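Local structure of homoserine kinase (4P52) at residues L92-T97 with Q134-K139; N85-S90 with I106-K111; A290-Q295 with Q299-A304; L187-N192 with V323-P328. The protein probably catalyses, as a GHMP-family homoserine kinase, the ATP-dependent phosphorylation of homoserine to O-phosphohomoserine on the path to threonine. All blocks are in the same frame, centred on the assembly; numbering follows the deposited sequence.

Contact 1. Residues L92-T97 with Q134-K139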
loop_
_atom_site.group_PDB
_atom_site.type_symbol
_atom_site.label_atom_id
_atom_site.label_comp_id
_atom_site.label_asym_id
_atom_site.label_seq_id
_atom_site.Cartn_x
_atom_site.Cartn_y
_atom_site.Cartn_z
ATOM N N LEU A 92 24.377 -26.046 -3.304
ATOM C CA LEU A 92 24.566 -27.190 -2.419
ATOM C C LEU A 92 23.262 -27.576 -1.723
ATOM O O LEU A 92 22.943 -28.772 -1.622
ATOM C CB LEU A 92 25.691 -26.940 -1.416
ATOM C CG LEU A 92 26.171 -28.138 -0.569
ATOM C CD1 LEU A 92 26.552 -29.397 -1.368
ATOM C CD2 LEU A 92 27.304 -27.686 0.354
ATOM N N ARG A 93 22.500 -26.566 -1.280
ATOM C CA ARG A 93 21.235 -26.798 -0.581
ATOM C C ARG A 93 20.217 -27.375 -1.519
ATOM O O ARG A 93 19.441 -28.252 -1.129
ATOM C CB ARG A 93 20.681 -25.530 0.071
ATOM C CG ARG A 93 21.512 -24.979 1.233
ATOM C CD ARG A 93 21.691 -25.950 2.409
ATOM N NE ARG A 93 20.432 -26.293 3.078
ATOM C CZ ARG A 93 19.713 -25.457 3.831
ATOM N NH1 ARG A 93 20.102 -24.198 4.017
ATOM N NH2 ARG A 93 18.587 -25.880 4.392
ATOM N N TYR A 94 20.231 -26.913 -2.760
ATOM C CA TYR A 94 19.286 -27.400 -3.737
ATOM C C TYR A 94 19.539 -28.894 -3.942
ATOM O O TYR A 94 18.625 -29.715 -3.779
ATOM C CB TYR A 94 19.409 -26.584 -5.026
ATOM C CG TYR A 94 18.675 -27.124 -6.243
ATOM C CD1 TYR A 94 19.262 -28.087 -7.055
ATOM C CD2 TYR A 94 17.419 -26.632 -6.611
ATOM C CE1 TYR A 94 18.615 -28.566 -8.183
ATOM C CE2 TYR A 94 16.758 -27.123 -7.739
ATOM C CZ TYR A 94 17.365 -28.090 -8.524
ATOM O OH TYR A 94 16.746 -28.593 -9.655
ATOM N N LEU A 95 20.789 -29.244 -4.250
ATOM C CA LEU A 95 21.194 -30.638 -4.415
ATOM C C LEU A 95 20.836 -31.473 -3.193
ATOM O O LEU A 95 20.306 -32.568 -3.331
ATOM C CB LEU A 95 22.691 -30.752 -4.720
ATOM C CG LEU A 95 23.170 -30.047 -5.996
ATOM C CD1 LEU A 95 24.688 -30.053 -6.096
ATOM C CD2 LEU A 95 22.543 -30.638 -7.255
ATOM N N GLU A 96 21.099 -30.957 -1.996
ATOM C CA GLU A 96 20.748 -31.718 -0.797
ATOM C C GLU A 96 19.253 -31.971 -0.670
ATOM O O GLU A 96 18.846 -33.110 -0.485
ATOM C CB GLU A 96 21.326 -31.102 0.460
ATOM C CG GLU A 96 22.812 -31.383 0.586
ATOM C CD GLU A 96 23.518 -30.465 1.563
ATOM O OE1 GLU A 96 22.950 -29.408 1.968
ATOM O OE2 GLU A 96 24.666 -30.809 1.922
ATOM N N THR A 97 18.439 -30.929 -0.809
ATOM C CA THR A 97 16.986 -31.090 -0.781
ATOM C C THR A 97 16.452 -32.203 -1.694
ATOM O O THR A 97 15.584 -32.972 -1.286
ATOM C CB THR A 97 16.290 -29.771 -1.112
ATOM O OG1 THR A 97 16.576 -28.850 -0.061
ATOM C CG2 THR A 97 14.770 -29.945 -1.218
ATOM N N GLN A 134 17.920 -25.796 -14.291
ATOM C CA GLN A 134 17.763 -26.108 -15.679
ATOM C C GLN A 134 18.746 -27.190 -16.113
ATOM O O GLN A 134 18.356 -28.148 -16.758
ATOM C CB GLN A 134 17.846 -24.875 -16.562
ATOM C CG GLN A 134 17.495 -25.241 -18.002
ATOM C CD GLN A 134 17.026 -24.066 -18.835
ATOM O OE1 GLN A 134 16.314 -23.190 -18.332
ATOM N NE2 GLN A 134 17.423 -24.036 -20.120
ATOM N N LEU A 135 20.007 -27.060 -15.723
ATOM C CA LEU A 135 21.039 -28.038 -16.072
ATOM C C LEU A 135 20.699 -29.485 -15.674
ATOM O O LEU A 135 21.018 -30.412 -16.406
ATOM C CB LEU A 135 22.385 -27.636 -15.464
ATOM C CG LEU A 135 23.596 -28.536 -15.762
ATOM C CD1 LEU A 135 24.097 -28.375 -17.188
ATOM C CD2 LEU A 135 24.703 -28.189 -14.793
ATOM N N LEU A 136 20.065 -29.682 -14.526
ATOM C CA LEU A 136 19.730 -31.034 -14.088
ATOM C C LEU A 136 18.343 -31.451 -14.537
ATOM O O LEU A 136 17.751 -32.349 -13.958
ATOM C CB LEU A 136 19.840 -31.149 -12.561
ATOM C CG LEU A 136 21.229 -30.963 -11.946
ATOM C CD1 LEU A 136 21.182 -31.307 -10.475
ATOM C CD2 LEU A 136 22.277 -31.841 -12.627
ATOM N N GLY A 137 17.802 -30.786 -15.550
ATOM C CA GLY A 137 16.527 -31.200 -16.147
ATOM C C GLY A 137 15.255 -30.666 -15.527
ATOM O O GLY A 137 14.250 -31.345 -15.550
ATOM N N ASN A 138 15.281 -29.457 -14.971
ATOM C CA ASN A 138 14.052 -28.783 -14.486
ATOM C C ASN A 138 13.196 -29.571 -13.508
ATOM O O ASN A 138 11.991 -29.670 -13.671
ATOM C CB ASN A 138 13.210 -28.283 -15.663
ATOM C CG ASN A 138 13.931 -27.202 -16.458
ATOM O OD1 ASN A 138 13.856 -26.020 -16.121
ATOM N ND2 ASN A 138 14.679 -27.609 -17.487
ATOM N N LYS A 139 13.831 -30.098 -12.474
ATOM C CA LYS A 139 13.159 -30.914 -11.475
ATOM C C LYS A 139 12.225 -30.127 -10.574
ATOM O O LYS A 139 11.396 -30.705 -9.887
ATOM C CB LYS A 139 14.195 -31.623 -10.605
ATOM C CG LYS A 139 15.000 -32.663 -11.352
ATOM C CD LYS A 139 16.037 -33.283 -10.433
ATOM C CE LYS A 139 16.812 -34.399 -11.136
ATOM N NZ LYS A 139 15.924 -35.289 -11.932
HETATM O O HOH W 1 16.698 -29.831 -12.090
#

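Contact 2. Residues N85-S90 with I106-K111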
loop_
_atom_site.group_PDB
_atom_site.type_symbol
_atom_site.label_atom_id
_atom_site.label_comp_id
_atom_site.label_asym_id
_atom_site.label_seq_id
_atom_site.Cartn_x
_atom_site.Cartn_y
_atom_site.Cartn_z
ATOM N N ASN A 85 30.437 -18.902 0.178
ATOM C CA ASN A 85 29.954 -18.163 -0.992
ATOM C C ASN A 85 28.479 -18.399 -1.276
ATOM O O ASN A 85 27.990 -19.540 -1.255
ATOM C CB ASN A 85 30.789 -18.458 -2.244
ATOM C CG ASN A 85 30.439 -17.537 -3.415
ATOM O OD1 ASN A 85 29.288 -17.473 -3.848
ATOM N ND2 ASN A 85 31.437 -16.827 -3.937
ATOM N N THR A 86 27.789 -17.310 -1.569
ATOM C CA THR A 86 26.348 -17.345 -1.696
ATOM C C THR A 86 25.844 -18.329 -2.771
ATOM O O THR A 86 24.876 -19.061 -2.551
ATOM C CB THR A 86 25.757 -15.921 -1.867
ATOM O OG1 THR A 86 24.351 -15.991 -1.691
ATOM C CG2 THR A 86 26.053 -15.319 -3.238
ATOM N N VAL A 87 26.536 -18.377 -3.903
ATOM C CA VAL A 87 26.132 -19.186 -5.038
ATOM C C VAL A 87 26.314 -20.675 -4.744
ATOM O O VAL A 87 25.415 -21.476 -4.982
ATOM C CB VAL A 87 26.941 -18.800 -6.283
ATOM C CG1 VAL A 87 26.550 -19.665 -7.469
ATOM C CG2 VAL A 87 26.754 -17.328 -6.608
ATOM N N SER A 88 27.472 -21.045 -4.217
ATOM C CA SER A 88 27.734 -22.436 -3.880
ATOM C C SER A 88 26.850 -22.958 -2.735
ATOM O O SER A 88 26.426 -24.123 -2.758
ATOM C CB SER A 88 29.227 -22.668 -3.620
ATOM O OG SER A 88 29.794 -21.588 -2.906
ATOM N N ILE A 89 26.547 -22.095 -1.757
ATOM C CA ILE A 89 25.676 -22.488 -0.638
ATOM C C ILE A 89 24.296 -22.817 -1.187
ATOM O O ILE A 89 23.743 -23.869 -0.887
ATOM C CB ILE A 89 25.603 -21.414 0.487
ATOM C CG1 ILE A 89 26.948 -21.305 1.224
ATOM C CG2 ILE A 89 24.475 -21.718 1.487
ATOM C CD1 ILE A 89 27.112 -20.017 2.023
ATOM N N SER A 90 23.764 -21.926 -2.015
ATOM C CA SER A 90 22.462 -22.122 -2.659
ATOM C C SER A 90 22.335 -23.427 -3.431
ATOM O O SER A 90 21.340 -24.161 -3.284
ATOM C CB SER A 90 22.227 -20.997 -3.640
ATOM O OG SER A 90 22.357 -19.771 -2.968
ATOM N N ILE A 106 31.675 -24.090 -10.513
ATOM C CA ILE A 106 31.051 -22.809 -10.758
ATOM C C ILE A 106 32.101 -21.833 -11.222
ATOM O O ILE A 106 33.128 -21.708 -10.591
ATOM C CB ILE A 106 30.423 -22.256 -9.454
ATOM C CG1 ILE A 106 29.388 -23.245 -8.906
ATOM C CG2 ILE A 106 29.846 -20.848 -9.650
ATOM C CD1 ILE A 106 29.092 -23.079 -7.440
ATOM N N GLU A 107 31.848 -21.147 -12.327
ATOM C CA GLU A 107 32.616 -19.986 -12.728
ATOM C C GLU A 107 31.647 -18.819 -12.616
ATOM O O GLU A 107 30.577 -18.841 -13.213
ATOM C CB GLU A 107 33.126 -20.126 -14.160
ATOM C CG GLU A 107 34.185 -21.201 -14.340
ATOM C CD GLU A 107 34.324 -21.718 -15.777
ATOM O OE1 GLU A 107 33.969 -20.978 -16.725
ATOM O OE2 GLU A 107 34.788 -22.876 -15.970
ATOM N N LEU A 108 32.004 -17.806 -11.835
ATOM C CA LEU A 108 31.119 -16.661 -11.641
ATOM C C LEU A 108 31.689 -15.403 -12.266
ATOM O O LEU A 108 32.825 -15.051 -12.005
ATOM C CB LEU A 108 30.849 -16.456 -10.148
ATOM C CG LEU A 108 30.294 -15.093 -9.698
ATOM C CD1 LEU A 108 28.941 -14.728 -10.315
ATOM C CD2 LEU A 108 30.198 -15.050 -8.177
ATOM N N THR A 109 30.893 -14.717 -13.074
ATOM C CA THR A 109 31.314 -13.462 -13.685
ATOM C C THR A 109 30.444 -12.310 -13.222
ATOM O O THR A 109 29.275 -12.222 -13.587
ATOM C CB THR A 109 31.194 -13.509 -15.216
ATOM O OG1 THR A 109 31.739 -14.740 -15.717
ATOM C CG2 THR A 109 31.907 -12.330 -15.844
ATOM N N LYS A 110 31.019 -11.414 -12.430
ATOM C CA LYS A 110 30.366 -10.153 -12.076
ATOM C C LYS A 110 30.421 -9.196 -13.250
ATOM O O LYS A 110 31.505 -8.828 -13.717
ATOM C CB LYS A 110 31.014 -9.495 -10.855
ATOM C CG LYS A 110 31.024 -10.363 -9.614
ATOM C CD LYS A 110 29.627 -10.655 -9.098
ATOM C CE LYS A 110 28.991 -9.411 -8.496
ATOM N NZ LYS A 110 27.774 -9.734 -7.698
ATOM N N LYS A 111 29.244 -8.806 -13.719
ATOM C CA LYS A 111 29.101 -7.850 -14.797
ATOM C C LYS A 111 28.480 -6.596 -14.204
ATOM O O LYS A 111 27.895 -5.778 -14.910
ATOM C CB LYS A 111 28.225 -8.423 -15.922
ATOM C CG LYS A 111 28.802 -9.657 -16.612
ATOM C CD LYS A 111 29.449 -9.334 -17.953
ATOM C CE LYS A 111 28.400 -9.188 -19.047
ATOM N NZ LYS A 111 28.950 -9.552 -20.383
#

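Contact 3. Residues A290-Q295 with Q299-A304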
loop_
_atom_site.group_PDB
_atom_site.type_symbol
_atom_site.label_atom_id
_atom_site.label_comp_id
_atom_site.label_asym_id
_atom_site.label_seq_id
_atom_site.Cartn_x
_atom_site.Cartn_y
_atom_site.Cartn_z
ATOM N N ALA A 290 15.331 6.694 -11.609
ATOM C CA ALA A 290 14.229 7.602 -11.888
ATOM C C ALA A 290 13.237 6.858 -12.771
ATOM O O ALA A 290 13.635 5.949 -13.528
ATOM C CB ALA A 290 14.726 8.876 -12.566
ATOM N N LEU A 291 11.954 7.212 -12.660
ATOM C CA LEU A 291 10.969 6.617 -13.526
ATOM C C LEU A 291 10.483 7.682 -14.472
ATOM O O LEU A 291 10.405 8.859 -14.099
ATOM C CB LEU A 291 9.832 5.977 -12.717
ATOM C CG LEU A 291 10.204 4.810 -11.764
ATOM C CD1 LEU A 291 8.969 4.324 -11.036
ATOM C CD2 LEU A 291 10.831 3.634 -12.485
ATOM N N SER A 292 10.221 7.284 -15.719
ATOM C CA SER A 292 9.598 8.180 -16.686
ATOM C C SER A 292 8.710 7.365 -17.630
ATOM O O SER A 292 8.641 6.137 -17.501
ATOM C CB SER A 292 10.637 8.968 -17.472
ATOM O OG SER A 292 11.577 8.077 -18.068
ATOM N N THR A 293 8.067 8.043 -18.585
ATOM C CA THR A 293 7.101 7.373 -19.449
ATOM C C THR A 293 7.487 7.255 -20.930
ATOM O O THR A 293 6.647 6.935 -21.757
ATOM C CB THR A 293 5.697 7.990 -19.312
ATOM O OG1 THR A 293 5.743 9.363 -19.704
ATOM C CG2 THR A 293 5.253 7.943 -17.887
ATOM N N SER A 294 8.751 7.485 -21.261
ATOM C CA SER A 294 9.251 7.221 -22.619
ATOM C C SER A 294 10.771 7.100 -22.628
ATOM O O SER A 294 11.443 7.607 -21.730
ATOM C CB SER A 294 8.840 8.324 -23.586
ATOM O OG SER A 294 9.515 9.524 -23.287
ATOM N N GLN A 295 11.296 6.446 -23.656
ATOM C CA GLN A 295 12.722 6.250 -23.810
ATOM C C GLN A 295 13.389 7.551 -24.192
ATOM O O GLN A 295 14.318 8.003 -23.536
ATOM C CB GLN A 295 12.986 5.231 -24.895
ATOM C CG GLN A 295 14.423 5.236 -25.366
ATOM C CD GLN A 295 14.838 3.904 -25.945
ATOM O OE1 GLN A 295 15.411 3.053 -25.244
ATOM N NE2 GLN A 295 14.525 3.694 -27.206
ATOM N N GLN A 299 16.253 8.850 -21.362
ATOM C CA GLN A 299 17.603 9.199 -21.779
ATOM C C GLN A 299 18.040 10.573 -21.326
ATOM O O GLN A 299 19.161 10.721 -20.809
ATOM C CB GLN A 299 17.787 9.044 -23.276
ATOM C CG GLN A 299 18.035 7.594 -23.661
ATOM C CD GLN A 299 17.677 7.307 -25.117
ATOM O OE1 GLN A 299 17.477 8.230 -25.912
ATOM N NE2 GLN A 299 17.603 6.027 -25.472
ATOM N N LYS A 300 17.175 11.576 -21.482
ATOM C CA LYS A 300 17.566 12.890 -20.996
ATOM C C LYS A 300 17.622 12.997 -19.445
ATOM O O LYS A 300 18.449 13.745 -18.892
ATOM C CB LYS A 300 16.891 14.058 -21.728
ATOM C CG LYS A 300 15.389 14.073 -21.756
ATOM C CD LYS A 300 14.865 15.495 -21.963
ATOM C CE LYS A 300 14.994 16.326 -20.678
ATOM N NZ LYS A 300 14.332 17.655 -20.759
ATOM N N ILE A 301 16.819 12.206 -18.746
ATOM C CA ILE A 301 16.992 12.087 -17.318
ATOM C C ILE A 301 18.387 11.535 -16.988
ATOM O O ILE A 301 19.078 12.066 -16.139
ATOM C CB ILE A 301 15.862 11.259 -16.672
ATOM C CG1 ILE A 301 14.572 12.093 -16.618
ATOM C CG2 ILE A 301 16.224 10.825 -15.260
ATOM C CD1 ILE A 301 13.309 11.262 -16.752
ATOM N N GLY A 302 18.793 10.479 -17.674
ATOM C CA GLY A 302 20.095 9.881 -17.484
ATOM C C GLY A 302 21.208 10.868 -17.723
ATOM O O GLY A 302 22.138 10.942 -16.929
ATOM N N GLN A 303 21.104 11.638 -18.802
ATOM C CA GLN A 303 22.066 12.685 -19.100
ATOM C C GLN A 303 22.159 13.768 -18.031
ATOM O O GLN A 303 23.258 14.284 -17.767
ATOM C CB GLN A 303 21.849 13.287 -20.492
ATOM C CG GLN A 303 22.408 12.416 -21.620
ATOM C CD GLN A 303 23.760 11.722 -21.264
ATOM O OE1 GLN A 303 23.787 10.581 -20.710
ATOM N NE2 GLN A 303 24.889 12.414 -21.562
ATOM N N ALA A 304 21.038 14.120 -17.410
ATOM C CA ALA A 304 21.064 15.162 -16.382
ATOM C C ALA A 304 21.626 14.657 -15.037
ATOM O O ALA A 304 22.311 15.393 -14.316
ATOM C CB ALA A 304 19.690 15.795 -16.213
#

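Contact 4. Residues L187-N192 with V323-P328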
loop_
_atom_site.group_PDB
_atom_site.type_symbol
_atom_site.label_atom_id
_atom_site.label_comp_id
_atom_site.label_asym_id
_atom_site.label_seq_id
_atom_site.Cartn_x
_atom_site.Cartn_y
_atom_site.Cartn_z
ATOM N N LEU A 187 3.105 -7.823 -9.900
ATOM C CA LEU A 187 2.127 -6.820 -10.326
ATOM C C LEU A 187 2.354 -6.379 -11.766
ATOM O O LEU A 187 3.496 -6.273 -12.191
ATOM C CB LEU A 187 2.213 -5.598 -9.413
ATOM C CG LEU A 187 1.980 -5.845 -7.926
ATOM C CD1 LEU A 187 2.320 -4.570 -7.168
ATOM C CD2 LEU A 187 0.549 -6.279 -7.668
ATOM N N PRO A 188 1.271 -6.104 -12.521
ATOM C CA PRO A 188 1.451 -5.517 -13.850
ATOM C C PRO A 188 1.884 -4.049 -13.757
ATOM O O PRO A 188 1.510 -3.340 -12.828
ATOM C CB PRO A 188 0.054 -5.590 -14.446
ATOM C CG PRO A 188 -0.844 -5.461 -13.257
ATOM C CD PRO A 188 -0.157 -6.294 -12.208
ATOM N N VAL A 189 2.671 -3.604 -14.721
ATOM C CA VAL A 189 3.103 -2.223 -14.768
ATOM C C VAL A 189 2.894 -1.668 -16.168
ATOM O O VAL A 189 2.868 -2.433 -17.129
ATOM C CB VAL A 189 4.590 -2.107 -14.367
ATOM C CG1 VAL A 189 4.677 -2.209 -12.841
ATOM C CG2 VAL A 189 5.451 -3.142 -15.110
ATOM N N PRO A 190 2.763 -0.335 -16.304
ATOM C CA PRO A 190 2.530 0.134 -17.686
ATOM C C PRO A 190 3.737 -0.120 -18.598
ATOM O O PRO A 190 4.892 -0.115 -18.144
ATOM C CB PRO A 190 2.191 1.613 -17.531
ATOM C CG PRO A 190 2.550 1.973 -16.138
ATOM C CD PRO A 190 2.799 0.747 -15.315
ATOM N N ALA A 191 3.454 -0.402 -19.861
ATOM C CA ALA A 191 4.465 -0.945 -20.769
ATOM C C ALA A 191 5.426 0.134 -21.223
ATOM O O ALA A 191 6.513 -0.175 -21.724
ATOM C CB ALA A 191 3.808 -1.612 -21.975
ATOM N N ASN A 192 5.018 1.388 -21.045
ATOM C CA ASN A 192 5.798 2.540 -21.455
ATOM C C ASN A 192 6.521 3.157 -20.259
ATOM O O ASN A 192 6.989 4.289 -20.312
ATOM C CB ASN A 192 4.871 3.575 -22.080
ATOM C CG ASN A 192 3.874 4.137 -21.071
ATOM O OD1 ASN A 192 3.291 3.402 -20.261
ATOM N ND2 ASN A 192 3.693 5.449 -21.098
ATOM N N VAL A 323 10.849 -2.253 -17.442
ATOM C CA VAL A 323 10.923 -3.340 -16.478
ATOM C C VAL A 323 11.156 -4.652 -17.214
ATOM O O VAL A 323 10.473 -4.958 -18.208
ATOM C CB VAL A 323 9.617 -3.417 -15.656
ATOM C CG1 VAL A 323 9.602 -4.661 -14.751
ATOM C CG2 VAL A 323 9.430 -2.142 -14.838
ATOM N N ASN A 324 12.128 -5.426 -16.743
ATOM C CA ASN A 324 12.515 -6.666 -17.381
ATOM C C ASN A 324 11.571 -7.763 -16.904
ATOM O O ASN A 324 11.638 -8.194 -15.759
ATOM C CB ASN A 324 13.982 -6.943 -17.047
ATOM C CG ASN A 324 14.452 -8.347 -17.442
ATOM O OD1 ASN A 324 13.699 -9.162 -18.007
ATOM N ND2 ASN A 324 15.706 -8.652 -17.093
ATOM N N GLN A 325 10.674 -8.202 -17.786
ATOM C CA GLN A 325 9.688 -9.223 -17.457
ATOM C C GLN A 325 10.246 -10.649 -17.508
ATOM O O GLN A 325 9.601 -11.572 -17.072
ATOM C CB GLN A 325 8.532 -9.153 -18.441
ATOM C CG GLN A 325 7.831 -7.803 -18.592
ATOM C CD GLN A 325 7.173 -7.318 -17.311
ATOM O OE1 GLN A 325 6.726 -8.098 -16.469
ATOM N NE2 GLN A 325 7.135 -6.003 -17.150
ATOM N N GLN A 326 11.416 -10.837 -18.087
ATOM C CA GLN A 326 11.970 -12.170 -18.255
ATOM C C GLN A 326 12.557 -12.722 -16.970
ATOM O O GLN A 326 12.247 -13.843 -16.583
ATOM C CB GLN A 326 13.032 -12.166 -19.364
ATOM C CG GLN A 326 13.807 -13.464 -19.575
ATOM C CD GLN A 326 12.946 -14.726 -19.566
ATOM O OE1 GLN A 326 11.792 -14.743 -20.012
ATOM N NE2 GLN A 326 13.521 -15.804 -19.070
ATOM N N GLY A 327 13.374 -11.917 -16.295
ATOM C CA GLY A 327 14.125 -12.403 -15.152
ATOM C C GLY A 327 15.372 -13.083 -15.683
ATOM O O GLY A 327 15.996 -12.576 -16.600
ATOM N N PRO A 328 15.740 -14.252 -15.128
ATOM C CA PRO A 328 16.975 -14.890 -15.613
ATOM C C PRO A 328 16.836 -15.475 -17.021
ATOM O O PRO A 328 15.744 -15.694 -17.501
ATOM C CB PRO A 328 17.264 -15.986 -14.580
ATOM C CG PRO A 328 16.044 -16.096 -13.745
ATOM C CD PRO A 328 15.030 -15.064 -14.132
HETATM O O HOH W 2 5.528 -7.418 -13.507
HETATM O O HOH W 3 8.166 -1.219 -18.120
#

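Contact 1. Residues L92-T97 with Q134-K139
Y94, on helix 86-98, spans the gap to L136 and K139, where helix 120-135 has just ended, and gives a clear instance of a tyrosine that is apolar along its length and polar at its end. The bond from CA to CB aims neither at nor away from residues 134-139. What carries the side chain across is its first torsion (169°), which sets CG opposite the backbone N and sends the ring off the helix. Halfway along, CE1 offers the ring edge, near the ring plane, to CD1 of L136 at 4.4 Å. At the end, OH lies 4.1 Å from CB of K139, the two side chains crossing at about a right angle.

The hydroxyl is also held by polar partners. A water donates to Y94 OH over 2.7 Å and accepts from K139 N over 2.9 Å, and N133 OD1, just ahead of the segment, forms a further hydrogen bond with it. L95 supplies the closest apolar touch: its CD2 meets L136 CD1 at 3.6 Å, again with the side chains crosswise. I132 packs on both Y94 and L95, and I100 covers L136.

The receiving turn is a Schellman motif. G137, at positive phi, donates through N to Q134 O (3.0 Å), and N138 N bonds to N133 O. The chain thus turns back so that K139 N faces the water. Between these two segments the direct touches are apolar and the polar link runs through one water, while N133 gives the hydroxyl a direct partner beside the helix terminus.

Contact 2. Residues N85-S90 with I106-K111
T86 O, one residue ahead of the V87 side chain that meets I106 and L108, is gripped twice by S90: OG bonds to it at 2.7 Å and N at 3.1 Å, the two arriving from opposite faces of the carbonyl plane. The serine hydroxyl thus finds its partner inside its own helix. Just before T86, N85 is the N-cap, its OD1 accepting from V87 N at 2.9 Å, in the carbonyl plane.

With the helix start so fixed, the contact proper is apolar. V87 uses both branches on the strand: CG1, anti to the backbone N (chi1 179°), meets I106 CG2 at 4.1 Å, while CG2 comes within 4.4 Å of L108 CD2. The other end of I106 goes to a different residue, its CD1 lying 3.8 Å from S88 CB. The hydroxyl of S88 turns elsewhere and bonds to A82 O, leaving the carbon to face the isoleucine.

I106 and L108 alternate along the strand, both with their side chains toward the helix; the axes of 86-90 and 106-110 approach to 10.2 Å, their N-to-C directions 140° apart. This is the return half of a beta-alpha-beta unit made of strand 66-72, helix 86-98 and strand 103-110. The last of these strands runs between 66-72 and 52-61 in the sheet. Helix 120-135 borders the contact, S124 touching both V87 and L108, while helix 146-157 packs on T86 and I89.

Contact 3. Residues A290-Q295 with Q299-A304
The side chain of I301 points at the strand and divides between two residues of A290-Q295, a small example of how one branched residue seats a helix on a sheet. With CG1 beside the backbone N (chi1 -74°), CG2 is left anti to that N and meets A290 CB at 3.6 Å. The longer branch ends in CD1, 3.6 Å from S292 CB, with S292 OG a little farther off. A290 and S292 are alternate residues of strand 288-292, both facing the helix, whereas L291 between them faces the other way and packs on M248. A276 also touches I301 and A290.

The strand and the helix are consecutive elements of the C-terminal domain, whose four antiparallel strands lie in the order 278-281, 288-292, 194-200, 316-322. That order, with helix 295-310 linking strands 288-292 and 316-322, is the ferredoxin-like arrangement that GHMP kinases carry in this domain. The link is short: S294 is the N-cap, its OG bonded to A297 N, and the helix starts at Q295.

Within the first turn, Q299 N donates to Q295 O at 3.0 Å, the usual helical bond. The two glutamine side chains, both extended beyond CG, lie on the exposed side of this turn and cross at a slant. Q299 NE2 comes to 3.3 Å from Q295 CG and 3.5 Å from Q295 CD, and the amide planes are 22° apart, close to parallel. Y194, from the neighbouring strand, touches S292 and Q295 on the strand side.

Contact 4. Residues L187-N192 with V323-P328
Apolar contact here rests on V189 and V323, which reach toward each other tip to tip, CG2 to CG2 at 4.1 Å. The same methyl of V189 also receives the amide end of Q325: NE2 stops 3.9 Å from CG2, the two side chains sliding past each other in opposite directions. Q325 gets there by a bend at its second torsion (chi2 -62°), which brings NE2 alongside that methyl. L236 of helix 219-237 packs on V189 as well.

Water carries the polar exchange between the segments. One molecule donates to L187 O over 2.7 Å and to Q325 OE1 over 3.3 Å, so the two ends of the Q325 amide have different tasks, one against a methyl and one toward solvent. A second water accepts from V323 N at 3.0 Å and gives a weak bond to P190 O.

Both segments are connections between domains. Residues 187-192 lead from strand 183-187 of the large mixed sheet to strand 194-200 of the four-stranded antiparallel sheet, and 323-328 lead back from strand 316-322 to strand 329-330; the contact therefore joins the two crossings of a two-domain GHMP kinase.

Within 323-328 the side chains brace their own loop. N324 OD1 accepts from Q326 N at 2.8 Å, an Asx turn, and from G327 N at 3.3 Å, both from one face of its carbonyl plane; the latter donor sits 52° out of that plane. Q326 NE2 donates to P328 O, while N324 ND2 bonds outward to V49 O. On the other loop, L187 packs on A234 and P188 on M238, both of the second subunit.

Contacts 1 and 2 share helix 86-98 and cross along the chain: its start lies on strand 103-110, wholly buried and apolar, while its later turns meet the end of helix 120-135, where burial is partial and a water enters. Contact 3, on the other side of the chain's centre and about 40 Å from contact 1 between centres, repeats the helix-on-strand packing in the C-terminal domain, with a buried isoleucine beside exposed glutamines. Contact 4 joins loops rather than regular elements and relies most on water; it encloses contact 3 in sequence and touches it, N192 ND2 making a weak hydrogen bond to T293 O.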